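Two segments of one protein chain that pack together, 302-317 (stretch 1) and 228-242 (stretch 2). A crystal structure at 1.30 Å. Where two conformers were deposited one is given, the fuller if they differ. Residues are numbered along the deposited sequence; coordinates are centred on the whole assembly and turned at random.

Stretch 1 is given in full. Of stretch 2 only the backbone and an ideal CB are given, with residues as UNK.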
# COMPACT_ATOMS: atom_id res chain seq x y z
N ILE A 302 14.11 4.82 2.28
CA ILE A 302 13.47 6.00 2.88
C ILE A 302 14.55 7.07 3.05
O ILE A 302 15.55 6.84 3.71
CB ILE A 302 12.81 5.68 4.19
CG1 ILE A 302 11.65 4.69 3.99
CG2 ILE A 302 12.33 6.96 4.92
CD1 ILE A 302 11.05 4.15 5.29
N ASN A 303 14.33 8.20 2.44
CA ASN A 303 15.28 9.29 2.37
C ASN A 303 14.67 10.51 3.03
O ASN A 303 13.78 11.14 2.43
CB ASN A 303 15.62 9.56 0.92
CG ASN A 303 16.69 10.60 0.77
OD1 ASN A 303 17.12 11.19 1.76
ND2 ASN A 303 17.13 10.85 -0.48
N LEU A 304 15.14 10.84 4.24
CA LEU A 304 14.67 12.00 4.99
C LEU A 304 15.23 13.32 4.52
O LEU A 304 14.86 14.36 5.05
CB LEU A 304 14.90 11.82 6.49
CG LEU A 304 14.25 10.64 7.16
CD1 LEU A 304 14.72 10.52 8.60
CD2 LEU A 304 12.70 10.72 7.06
N ASP A 305 16.10 13.30 3.51
CA ASP A 305 16.67 14.55 3.02
C ASP A 305 15.61 15.57 2.66
O ASP A 305 15.81 16.78 2.84
CB ASP A 305 17.57 14.33 1.77
CG ASP A 305 18.94 13.74 2.05
OD1 ASP A 305 19.36 13.68 3.20
OD2 ASP A 305 19.62 13.35 1.06
N TYR A 306 14.53 15.10 2.02
CA TYR A 306 13.56 16.01 1.48
C TYR A 306 12.79 16.70 2.61
O TYR A 306 12.59 17.93 2.61
CB TYR A 306 12.60 15.25 0.53
CG TYR A 306 13.32 14.36 -0.46
CD1 TYR A 306 14.34 14.85 -1.25
CD2 TYR A 306 12.97 13.03 -0.62
CE1 TYR A 306 15.03 14.02 -2.16
CE2 TYR A 306 13.64 12.20 -1.53
CZ TYR A 306 14.68 12.70 -2.29
OH TYR A 306 15.29 11.88 -3.22
N LEU A 307 12.33 15.91 3.56
CA LEU A 307 11.63 16.42 4.69
C LEU A 307 12.47 17.45 5.49
O LEU A 307 12.00 18.51 5.88
CB LEU A 307 11.23 15.20 5.51
CG LEU A 307 10.35 15.44 6.70
CD1 LEU A 307 8.95 15.88 6.31
CD2 LEU A 307 10.26 14.21 7.55
N ILE A 308 13.73 17.09 5.69
CA ILE A 308 14.64 17.95 6.45
C ILE A 308 14.90 19.24 5.71
O ILE A 308 14.93 20.34 6.29
CB ILE A 308 15.91 17.15 6.80
CG1 ILE A 308 15.58 16.04 7.80
CG2 ILE A 308 17.08 18.08 7.27
CD1 ILE A 308 16.71 15.07 8.09
N ASP A 309 15.07 19.14 4.39
CA ASP A 309 15.25 20.33 3.57
C ASP A 309 14.09 21.30 3.71
O ASP A 309 14.29 22.50 3.94
CB ASP A 309 15.41 19.88 2.11
CG ASP A 309 15.58 21.02 1.14
OD1 ASP A 309 16.48 21.82 1.39
OD2 ASP A 309 14.92 21.03 0.12
N ALA A 310 12.88 20.79 3.52
CA ALA A 310 11.73 21.64 3.63
C ALA A 310 11.54 22.24 5.01
O ALA A 310 11.21 23.41 5.15
CB ALA A 310 10.47 20.88 3.21
N TYR A 311 11.79 21.44 6.06
CA TYR A 311 11.65 21.91 7.43
C TYR A 311 12.55 23.10 7.67
O TYR A 311 12.09 24.15 8.16
CB TYR A 311 12.01 20.78 8.41
CG TYR A 311 12.12 21.29 9.85
CD1 TYR A 311 11.00 21.54 10.57
CD2 TYR A 311 13.32 21.60 10.40
CE1 TYR A 311 11.05 22.07 11.85
CE2 TYR A 311 13.40 22.09 11.67
CZ TYR A 311 12.27 22.34 12.40
OH TYR A 311 12.32 22.88 13.68
N HIS A 312 13.82 22.99 7.34
CA HIS A 312 14.73 24.07 7.60
C HIS A 312 14.50 25.26 6.69
O HIS A 312 14.76 26.39 7.07
CB HIS A 312 16.19 23.61 7.52
CG HIS A 312 16.56 22.70 8.65
ND1 HIS A 312 16.61 23.11 9.96
CD2 HIS A 312 16.86 21.38 8.65
CE1 HIS A 312 16.92 22.08 10.73
NE2 HIS A 312 17.08 21.01 9.96
N ASN A 313 14.01 25.03 5.47
CA ASN A 313 13.78 26.15 4.58
C ASN A 313 12.59 26.98 5.03
O ASN A 313 12.61 28.21 4.94
CB ASN A 313 13.54 25.64 3.15
CG ASN A 313 13.46 26.79 2.15
OD1 ASN A 313 12.40 27.24 1.83
ND2 ASN A 313 14.60 27.35 1.78
N LEU A 314 11.52 26.32 5.49
CA LEU A 314 10.30 27.04 5.78
C LEU A 314 10.36 27.90 7.03
O LEU A 314 9.60 28.87 7.15
CB LEU A 314 9.11 26.07 5.84
CG LEU A 314 8.55 25.78 4.49
CD1 LEU A 314 7.66 24.53 4.51
CD2 LEU A 314 7.78 27.01 3.90
N ASN A 315 11.19 27.51 8.01
CA ASN A 315 11.36 28.34 9.23
C ASN A 315 10.09 28.54 9.99
O ASN A 315 9.88 29.62 10.58
CB ASN A 315 11.91 29.74 8.90
CG ASN A 315 13.29 29.73 8.39
OD1 ASN A 315 14.16 29.09 8.95
ND2 ASN A 315 13.53 30.49 7.32
N MSE A 316 9.24 27.53 10.04
CA MSE A 316 8.01 27.65 10.86
C MSE A 316 8.03 26.73 12.07
O MSE A 316 6.97 26.48 12.73
CB MSE A 316 6.79 27.45 9.98
CG MSE A 316 6.60 26.10 9.48
SE MSE A 316 4.87 25.75 8.54
CE MSE A 316 5.21 26.76 6.98
N GLY A 317 9.21 26.25 12.40
CA GLY A 317 9.41 25.41 13.55
C GLY A 317 8.45 24.23 13.58
O GLY A 317 8.18 23.61 12.58
N UNK A 228 8.23 4.31 -6.31
CA UNK A 228 9.49 4.19 -5.62
C UNK A 228 9.80 5.33 -4.67
O UNK A 228 10.46 5.15 -3.66
CB UNK A 228 10.62 4.07 -6.65
N UNK A 229 9.36 6.54 -5.02
CA UNK A 229 9.52 7.71 -4.16
C UNK A 229 8.51 7.81 -3.02
O UNK A 229 8.76 8.46 -2.02
CB UNK A 229 9.43 8.98 -5.01
N UNK A 230 7.37 7.13 -3.17
CA UNK A 230 6.28 7.19 -2.24
C UNK A 230 6.71 7.01 -0.77
O UNK A 230 6.24 7.79 0.09
CB UNK A 230 5.25 6.12 -2.62
N UNK A 231 7.57 6.03 -0.45
CA UNK A 231 7.93 5.90 0.96
C UNK A 231 8.54 7.13 1.59
O UNK A 231 8.34 7.38 2.78
CB UNK A 231 8.91 4.74 1.12
N UNK A 232 9.30 7.87 0.79
CA UNK A 232 9.98 9.09 1.26
C UNK A 232 9.06 10.30 1.16
O UNK A 232 8.91 11.08 2.09
CB UNK A 232 11.26 9.34 0.45
N UNK A 233 8.38 10.44 0.06
CA UNK A 233 7.62 11.65 -0.24
C UNK A 233 6.26 11.70 0.43
O UNK A 233 5.80 12.76 0.79
CB UNK A 233 7.44 11.78 -1.75
N UNK A 234 5.63 10.56 0.69
CA UNK A 234 4.34 10.55 1.36
C UNK A 234 4.45 11.07 2.79
O UNK A 234 3.46 11.52 3.34
CB UNK A 234 3.76 9.14 1.36
N UNK A 235 5.65 11.09 3.37
CA UNK A 235 5.81 11.73 4.68
C UNK A 235 5.38 13.18 4.69
O UNK A 235 5.02 13.73 5.75
CB UNK A 235 7.27 11.64 5.13
N UNK A 236 5.44 13.83 3.53
CA UNK A 236 4.96 15.20 3.44
C UNK A 236 3.48 15.37 3.70
O UNK A 236 3.02 16.47 3.98
CB UNK A 236 5.29 15.76 2.05
N UNK A 237 2.71 14.29 3.68
CA UNK A 237 1.30 14.39 4.05
C UNK A 237 1.15 14.72 5.53
O UNK A 237 0.07 15.08 5.95
CB UNK A 237 0.57 13.09 3.72
N UNK A 238 2.20 14.58 6.32
CA UNK A 238 2.25 15.03 7.71
C UNK A 238 2.76 16.44 7.87
O UNK A 238 3.19 16.76 8.99
CB UNK A 238 3.13 14.09 8.53
N UNK A 239 2.72 17.25 6.81
CA UNK A 239 3.25 18.60 6.76
C UNK A 239 2.36 19.40 5.84
O UNK A 239 1.51 18.83 5.14
CB UNK A 239 4.71 18.62 6.29
N UNK A 240 2.58 20.72 5.71
CA UNK A 240 1.85 21.52 4.71
C UNK A 240 2.42 21.52 3.29
O UNK A 240 1.91 22.20 2.41
CB UNK A 240 1.79 22.97 5.20
N UNK A 241 3.51 20.80 3.08
CA UNK A 241 4.23 20.82 1.81
C UNK A 241 3.42 20.03 0.77
O UNK A 241 2.93 18.94 1.04
CB UNK A 241 5.64 20.24 1.97
N UNK A 242 3.30 20.57 -0.44
CA UNK A 242 2.70 19.84 -1.54
C UNK A 242 3.70 18.79 -2.07
O UNK A 242 4.90 19.09 -2.24
CB UNK A 242 2.27 20.80 -2.65

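Position 228 lies out of reach of stretch 1 and its helical backbone excludes little; the residue is Tyr228, which makes no contact here. At 229 the CA-to-CB bond runs sideways, so only a side chain of some length could meet the Tyr306 ring, and an aliphatic or methionine would suit. Leu229 extends until CD2 stands 4.4 Å from Tyr306 OH. Position 230 is again out of reach, and Tyr230 bonds elsewhere in the structure.

At 231 CA-to-CB points toward stretch 1, with the ideal CB 4.0 Å from Ile302 CG1. A compact apolar group fits: alanine or proline, the last allowed by a phi of -58°. Pro231 sets its CB 4.1 Å from Ile302 CG1, and the helix is kinked here: the proline nitrogen has no hydrogen to give, and the N of 232 also makes no bond to the turn before.

Position 232 is the tightest. Its ideal CB sits 3.7 Å from Asn303 O and 4.2 Å from Tyr306 CD2, while the backbone N of Asn303 offers a donor close by. The site asks for something small, preferably with an acceptor on a short arm: serine, with alanine fitting but leaving the donor unanswered; beside a hydroxyl placed to meet that donor, a methyl branch anti to N would run into Asn303 O. Ser232, in the m rotamer, accepts from Asn303 N at 2.9 Å through OG, with an angle of 157°; this is the one hydrogen bond between the stretches. Its CB meets the edge of the Tyr306 ring.

At 233 CB again points sideways, and a branched or longer aliphatic could reach Tyr306. Ile233, m at both chi angles, carries CD1 to 3.6 Å from Tyr306 CD2. Position 234 is out of reach; Cys234 makes no contact.

Position 235 points toward stretch 1, its ideal CB 4.6 Å from Leu307 CD2, with Leu304 also within range of a longer chain. Leucine, isoleucine or methionine would suit. Leu235 packs CD1 3.8 Å from Leu304 CD2.

From 236 CB points sideways, but beyond it lies an apolar hollow lined by Tyr306, Leu307 and Ala310, where the small alanine leaves room. A long, flat side chain is the natural choice, though leucine or methionine might partly fill it. Phe236 enters with CE2 3.8 Å from Tyr306 CB and CE1 3.8 Å from Ala310 CB, and its ring edge approaches Tyr306 O, 3.4 Å from CZ.

Positions 237 and 238 make no contact; Glu237 bonds elsewhere in the structure, and Gly238 has no side chain to offer. At 239 CB points toward Leu307, and valine or threonine would suit. Thr239 places CG2 3.8 Å from Leu307 CD1, while OG1 donates to Phe236 O at 2.8 Å and also accepts a hydrogen bond from the backbone N of 241.

At 240, phi of -85° permits proline, and the ideal CB is 5.3 Å from Met316 SE, favouring an apolar group. Pro240 brings CG to 4.2 Å from Met316 SE. Position 241 faces Ala310 and Leu314, a site for valine or isoleucine; Val241 places CG2 4.0 Å from Leu314 CD1. Position 242 is out of reach, and Ser242 plays no part.

Stretch 2, residues 228-242: YLYPSICLFEGTPVS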
# COMPACT_ATOMS: atom_id res chain seq x y z
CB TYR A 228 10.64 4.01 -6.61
CG TYR A 228 10.57 2.74 -7.44
CD1 TYR A 228 10.26 1.50 -6.86
CD2 TYR A 228 10.90 2.73 -8.77
CE1 TYR A 228 10.23 0.32 -7.58
CE2 TYR A 228 10.89 1.55 -9.52
CZ TYR A 228 10.56 0.35 -8.96
OH TYR A 228 10.56 -0.80 -9.70
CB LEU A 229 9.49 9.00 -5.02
CG LEU A 229 10.76 9.29 -5.81
CD1 LEU A 229 10.50 10.40 -6.82
CD2 LEU A 229 11.89 9.65 -4.86
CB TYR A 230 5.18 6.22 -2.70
CG TYR A 230 3.92 6.16 -1.90
CD1 TYR A 230 3.03 7.21 -1.86
CD2 TYR A 230 3.54 4.99 -1.29
CE1 TYR A 230 1.86 7.14 -1.12
CE2 TYR A 230 2.38 4.90 -0.55
CZ TYR A 230 1.55 5.97 -0.44
OH TYR A 230 0.39 5.85 0.31
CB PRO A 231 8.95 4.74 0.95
CG PRO A 231 8.64 3.99 -0.28
CD PRO A 231 8.16 4.97 -1.30
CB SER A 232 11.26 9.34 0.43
OG SER A 232 12.18 8.28 0.55
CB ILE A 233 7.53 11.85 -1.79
CG1 ILE A 233 8.92 12.08 -2.34
CG2 ILE A 233 6.60 13.01 -2.21
CD1 ILE A 233 9.60 13.38 -1.91
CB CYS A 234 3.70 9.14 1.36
SG CYS A 234 1.92 9.15 1.68
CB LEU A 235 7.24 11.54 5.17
CG LEU A 235 7.68 10.07 5.29
CD1 LEU A 235 9.15 10.03 5.78
CD2 LEU A 235 6.78 9.26 6.21
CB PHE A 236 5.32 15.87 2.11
CG PHE A 236 6.77 16.25 1.96
CD1 PHE A 236 7.34 17.17 2.81
CD2 PHE A 236 7.55 15.76 0.93
CE1 PHE A 236 8.63 17.61 2.62
CE2 PHE A 236 8.87 16.18 0.74
CZ PHE A 236 9.40 17.10 1.62
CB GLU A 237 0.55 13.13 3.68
CG GLU A 237 0.57 13.00 2.14
CD GLU A 237 -0.56 12.36 1.43
OE1 GLU A 237 -1.22 11.51 1.99
OE2 GLU A 237 -0.71 12.69 0.21
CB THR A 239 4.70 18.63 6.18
OG1 THR A 239 4.64 18.56 4.74
CG2 THR A 239 5.61 17.55 6.77
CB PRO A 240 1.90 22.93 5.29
CG PRO A 240 2.66 22.87 6.49
CD PRO A 240 3.30 21.56 6.65
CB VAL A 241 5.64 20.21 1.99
CG1 VAL A 241 6.37 20.12 0.71
CG2 VAL A 241 6.42 21.01 3.01
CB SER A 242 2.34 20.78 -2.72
OG SER A 242 1.91 20.02 -3.86
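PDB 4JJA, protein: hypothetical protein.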